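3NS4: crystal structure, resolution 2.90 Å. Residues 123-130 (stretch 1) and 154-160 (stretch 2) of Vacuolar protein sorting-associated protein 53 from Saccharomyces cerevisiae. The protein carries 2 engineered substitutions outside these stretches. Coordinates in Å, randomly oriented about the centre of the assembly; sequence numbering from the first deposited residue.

Stretch 1 (123-130) KLLMAPLD
Stretch 2, residues 154-160: FVLALKG

The contact is built around one lysine whose amine hydrogen-bonds to backbone carbonyls where the neighbouring helix gives way to loop. Stretch 1 enters as helix through Leu-125, then opens: Met-126 sits at phi/psi -88/0, Ala-127 and Pro-128 are extended (-68/141 and -75/159), and Leu-129 lies at -114/46. Stretch 2 enters already helical at Phe-154, with Leu-158 N to Phe-154 O at 2.7 Å and Lys-159 N to Val-155 O at 2.8 Å. The register is set where the CA atoms of Leu-125 and Lys-159 stand 5.4 Å apart.

Lys-159 gives up the largest area in the contact. Its CA-to-CB bond points sideways, and chi1 -85° (m) and chi2 -170° (t) carry the chain out before chi3, off-well at 139°, and chi4 -54° (m) turn the amine into the carbonyls where stretch 1 leaves its helix. NZ donates to Leu-125 O at 2.7 Å. Ala-127, at phi/psi -68/141, is outside helical angles, and its O accepts from Lys-159 NZ at 2.5 Å. Leu-124 O accepts from Ala-127 N at 3.0 Å and also lies 3.0 Å from Lys-159 CE, so the aliphatic end of the lysine is pressed closely against the last turn. The rule to read here is that a buried lysine is paid for with backbone oxygens.

Apolar side chains pack along the same approach. Leu-124 (t, p; -170°/58°) starts sideways, but its end reaches across to place CD2 3.6 Å from Val-155 CG1; Val-155, chi1 173° (t), points toward stretch 1. Leu-125 (m, t; -64°/168°) likewise begins sideways and ends nearer, its CD2 4.0 Å from Leu-158 CB and 4.3 Å from Lys-159 CG. Leu-158 has the same m, t rotamer (-67°/165°) and points toward its partner.

Beyond the turn, Leu-129 (m, t; -67°/165°) directs its CB toward stretch 2. Its CD2 lies 3.9 Å from Leu-156 CD1 and 4.1 Å from Lys-159 CD, covering part of the lysine's methylene chain. Leu-156 starts away, yet t, p (-172°/60°) brings its end back into this contact. Met-126, a selenomethionine (m, t, m), and Pro-128 (C-gamma endo) both point away.

Gly-160 closes stretch 2 with a Schellman motif: phi/psi 107/-1, its N bonded to Ala-157 O at 2.9 Å and weakly to Leu-156 O at 3.5 Å. A CB there would jam against the carbonyl O of Lys-159, so these backbone angles alone call for glycine.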

ATOM      1  N   LYS A 123       6.946   4.233  -4.108  1.00 32.68           N
ATOM      2  CA  LYS A 123       8.418   4.160  -4.192  1.00 33.70           C
ATOM      3  C   LYS A 123       8.826   2.698  -4.146  1.00 33.07           C
ATOM      4  O   LYS A 123       9.747   2.248  -4.858  1.00 33.76           O
ATOM      5  CB  LYS A 123       9.125   4.936  -3.068  1.00 34.65           C
ATOM      6  CG  LYS A 123       9.354   6.407  -3.345  1.00 36.47           C
ATOM      7  CD  LYS A 123      10.333   7.060  -2.332  1.00 44.11           C
ATOM      8  CE  LYS A 123      10.750   8.455  -2.882  1.00 72.83           C
ATOM      9  NZ  LYS A 123      11.359   9.448  -1.937  1.00 83.41           N
ATOM     10  N   LEU A 124       8.088   1.956  -3.337  1.00 32.43           N
ATOM     11  CA  LEU A 124       8.364   0.567  -3.167  1.00 32.63           C
ATOM     12  C   LEU A 124       8.025  -0.193  -4.408  1.00 32.68           C
ATOM     13  O   LEU A 124       8.816  -0.996  -4.839  1.00 33.27           O
ATOM     14  CB  LEU A 124       7.592   0.019  -1.997  1.00 32.87           C
ATOM     15  CG  LEU A 124       7.963  -1.381  -1.557  1.00 32.89           C
ATOM     16  CD1 LEU A 124       9.438  -1.494  -1.182  1.00 33.67           C
ATOM     17  CD2 LEU A 124       7.085  -1.759  -0.367  1.00 32.94           C
ATOM     18  N   LEU A 125       6.866   0.042  -5.001  1.00 32.29           N
ATOM     19  CA  LEU A 125       6.586  -0.646  -6.273  1.00 32.69           C
ATOM     20  C   LEU A 125       7.656  -0.381  -7.352  1.00 34.74           C
ATOM     21  O   LEU A 125       7.892  -1.238  -8.239  1.00 34.24           O
ATOM     22  CB  LEU A 125       5.219  -0.272  -6.830  1.00 32.46           C
ATOM     23  CG  LEU A 125       4.065  -0.715  -5.935  1.00 33.28           C
ATOM     24  CD1 LEU A 125       2.770  -0.069  -6.365  1.00 31.94           C
ATOM     25  CD2 LEU A 125       3.937  -2.234  -5.897  1.00 32.50           C
HETATM   26  N   MSE A 126       8.311   0.783  -7.272  1.00 33.62           N
HETATM   27  CA  MSE A 126       9.291   1.136  -8.287  1.00 34.99           C
HETATM   28  C   MSE A 126      10.679   0.640  -7.993  1.00 35.40           C
HETATM   29  O   MSE A 126      11.595   0.870  -8.772  1.00 36.54           O
HETATM   30  CB  MSE A 126       9.369   2.626  -8.464  1.00 36.48           C
HETATM   31  CG  MSE A 126       8.069   3.292  -8.785  1.00 52.93           C
HETATM   32 SE   MSE A 126       8.403   5.211  -9.094  1.00 69.78          SE
HETATM   33  CE  MSE A 126       9.236   5.699  -7.355  1.00 74.27           C
ATOM     34  N   ALA A 127      10.857  -0.036  -6.877  1.00 35.01           N
ATOM     35  CA  ALA A 127      12.191  -0.531  -6.556  1.00 35.90           C
ATOM     36  C   ALA A 127      12.654  -1.632  -7.501  1.00 38.59           C
ATOM     37  O   ALA A 127      11.869  -2.485  -7.926  1.00 42.62           O
ATOM     38  CB  ALA A 127      12.234  -1.018  -5.140  1.00 35.52           C
ATOM     39  N   PRO A 128      13.932  -1.614  -7.868  1.00 43.18           N
ATOM     40  CA  PRO A 128      14.378  -2.733  -8.713  1.00 44.82           C
ATOM     41  C   PRO A 128      14.544  -4.039  -7.904  1.00 48.22           C
ATOM     42  O   PRO A 128      14.694  -4.003  -6.652  1.00 49.51           O
ATOM     43  CB  PRO A 128      15.734  -2.262  -9.245  1.00 42.02           C
ATOM     44  CG  PRO A 128      16.180  -1.181  -8.293  1.00 41.24           C
ATOM     45  CD  PRO A 128      14.954  -0.560  -7.705  1.00 45.55           C
ATOM     46  N   LEU A 129      14.506  -5.175  -8.613  1.00 49.92           N
ATOM     47  CA  LEU A 129      14.698  -6.506  -7.997  1.00 51.31           C
ATOM     48  C   LEU A 129      15.977  -7.168  -8.505  1.00 56.52           C
ATOM     49  O   LEU A 129      15.965  -8.346  -8.867  1.00 59.26           O
ATOM     50  CB  LEU A 129      13.522  -7.410  -8.315  1.00 44.26           C
ATOM     51  CG  LEU A 129      12.226  -6.976  -7.673  1.00 45.85           C
ATOM     52  CD1 LEU A 129      11.132  -7.729  -8.370  1.00 44.45           C
ATOM     53  CD2 LEU A 129      12.251  -7.221  -6.166  1.00 38.00           C
ATOM     54  N   ASP A 130      17.071  -6.409  -8.544  1.00 58.31           N
ATOM     55  CA  ASP A 130      18.338  -6.908  -9.063  1.00 61.58           C
ATOM     56  C   ASP A 130      19.116  -7.667  -8.011  1.00 62.45           C
ATOM     57  O   ASP A 130      19.729  -8.707  -8.309  1.00 65.80           O
ATOM     58  CB  ASP A 130      19.147  -5.775  -9.683  1.00 64.51           C
ATOM     59  CG  ASP A 130      18.540  -5.286 -10.996  1.00 76.18           C
ATOM     60  OD1 ASP A 130      18.400  -6.115 -11.932  1.00 87.01           O
ATOM     61  OD2 ASP A 130      18.220  -4.075 -11.101  1.00 81.81           O
ATOM     62  N   PHE A 154       2.609  -9.907  -0.631  1.00 37.51           N
ATOM     63  CA  PHE A 154       1.636  -9.247  -1.463  1.00 36.91           C
ATOM     64  C   PHE A 154       2.390  -8.160  -2.203  1.00 35.71           C
ATOM     65  O   PHE A 154       2.304  -8.059  -3.437  1.00 35.58           O
ATOM     66  CB  PHE A 154       0.498  -8.720  -0.620  1.00 37.00           C
ATOM     67  CG  PHE A 154      -0.723  -8.413  -1.406  1.00 40.29           C
ATOM     68  CD1 PHE A 154      -0.874  -8.926  -2.704  1.00 37.95           C
ATOM     69  CD2 PHE A 154      -1.793  -7.708  -0.825  1.00 37.04           C
ATOM     70  CE1 PHE A 154      -2.042  -8.657  -3.466  1.00 45.01           C
ATOM     71  CE2 PHE A 154      -2.971  -7.449  -1.585  1.00 38.86           C
ATOM     72  CZ  PHE A 154      -3.093  -7.918  -2.906  1.00 37.59           C
ATOM     73  N   VAL A 155       3.207  -7.405  -1.469  1.00 35.13           N
ATOM     74  CA  VAL A 155       4.009  -6.392  -2.121  1.00 34.27           C
ATOM     75  C   VAL A 155       4.789  -6.991  -3.289  1.00 34.63           C
ATOM     76  O   VAL A 155       4.647  -6.532  -4.422  1.00 34.40           O
ATOM     77  CB  VAL A 155       4.946  -5.746  -1.152  1.00 34.07           C
ATOM     78  CG1 VAL A 155       5.885  -4.820  -1.868  1.00 33.54           C
ATOM     79  CG2 VAL A 155       4.141  -4.984  -0.138  1.00 33.87           C
ATOM     80  N   LEU A 156       5.577  -8.031  -3.029  1.00 35.43           N
ATOM     81  CA  LEU A 156       6.380  -8.646  -4.091  1.00 36.04           C
ATOM     82  C   LEU A 156       5.545  -9.104  -5.308  1.00 36.52           C
ATOM     83  O   LEU A 156       5.930  -8.918  -6.476  1.00 36.76           O
ATOM     84  CB  LEU A 156       7.188  -9.823  -3.526  1.00 38.60           C
ATOM     85  CG  LEU A 156       8.225 -10.440  -4.472  1.00 38.20           C
ATOM     86  CD1 LEU A 156       9.265  -9.386  -4.894  1.00 37.51           C
ATOM     87  CD2 LEU A 156       8.887 -11.624  -3.795  1.00 39.13           C
ATOM     88  N   ALA A 157       4.402  -9.717  -5.027  1.00 36.94           N
ATOM     89  CA  ALA A 157       3.540 -10.134  -6.094  1.00 37.64           C
ATOM     90  C   ALA A 157       3.096  -8.882  -6.845  1.00 36.85           C
ATOM     91  O   ALA A 157       3.131  -8.847  -8.063  1.00 37.39           O
ATOM     92  CB  ALA A 157       2.360 -10.893  -5.540  1.00 38.39           C
ATOM     93  N   LEU A 158       2.725  -7.833  -6.117  1.00 35.79           N
ATOM     94  CA  LEU A 158       2.263  -6.611  -6.772  1.00 35.18           C
ATOM     95  C   LEU A 158       3.357  -6.049  -7.646  1.00 36.74           C
ATOM     96  O   LEU A 158       3.061  -5.523  -8.715  1.00 41.41           O
ATOM     97  CB  LEU A 158       1.738  -5.565  -5.780  1.00 34.23           C
ATOM     98  CG  LEU A 158       0.468  -6.070  -5.125  1.00 34.69           C
ATOM     99  CD1 LEU A 158       0.112  -5.277  -3.930  1.00 34.10           C
ATOM    100  CD2 LEU A 158      -0.635  -6.065  -6.137  1.00 35.30           C
ATOM    101  N   LYS A 159       4.608  -6.171  -7.198  1.00 34.98           N
ATOM    102  CA  LYS A 159       5.757  -5.712  -7.970  1.00 35.59           C
ATOM    103  C   LYS A 159       5.851  -6.365  -9.356  1.00 37.62           C
ATOM    104  O   LYS A 159       6.544  -5.841 -10.234  1.00 39.07           O
ATOM    105  CB  LYS A 159       7.045  -5.915  -7.210  1.00 35.25           C
ATOM    106  CG  LYS A 159       7.376  -4.810  -6.273  1.00 34.38           C
ATOM    107  CD  LYS A 159       8.801  -5.061  -5.811  1.00 37.31           C
ATOM    108  CE  LYS A 159       9.582  -3.798  -5.754  1.00 37.13           C
ATOM    109  NZ  LYS A 159       9.546  -3.057  -7.061  1.00 34.91           N
ATOM    110  N   GLY A 160       5.177  -7.500  -9.545  1.00 37.27           N
ATOM    111  CA  GLY A 160       5.092  -8.120 -10.865  1.00 41.35           C
ATOM    112  C   GLY A 160       5.887  -9.378 -11.112  1.00 47.61           C
ATOM    113  O   GLY A 160       5.829  -9.949 -12.204  1.00 53.88           O
TER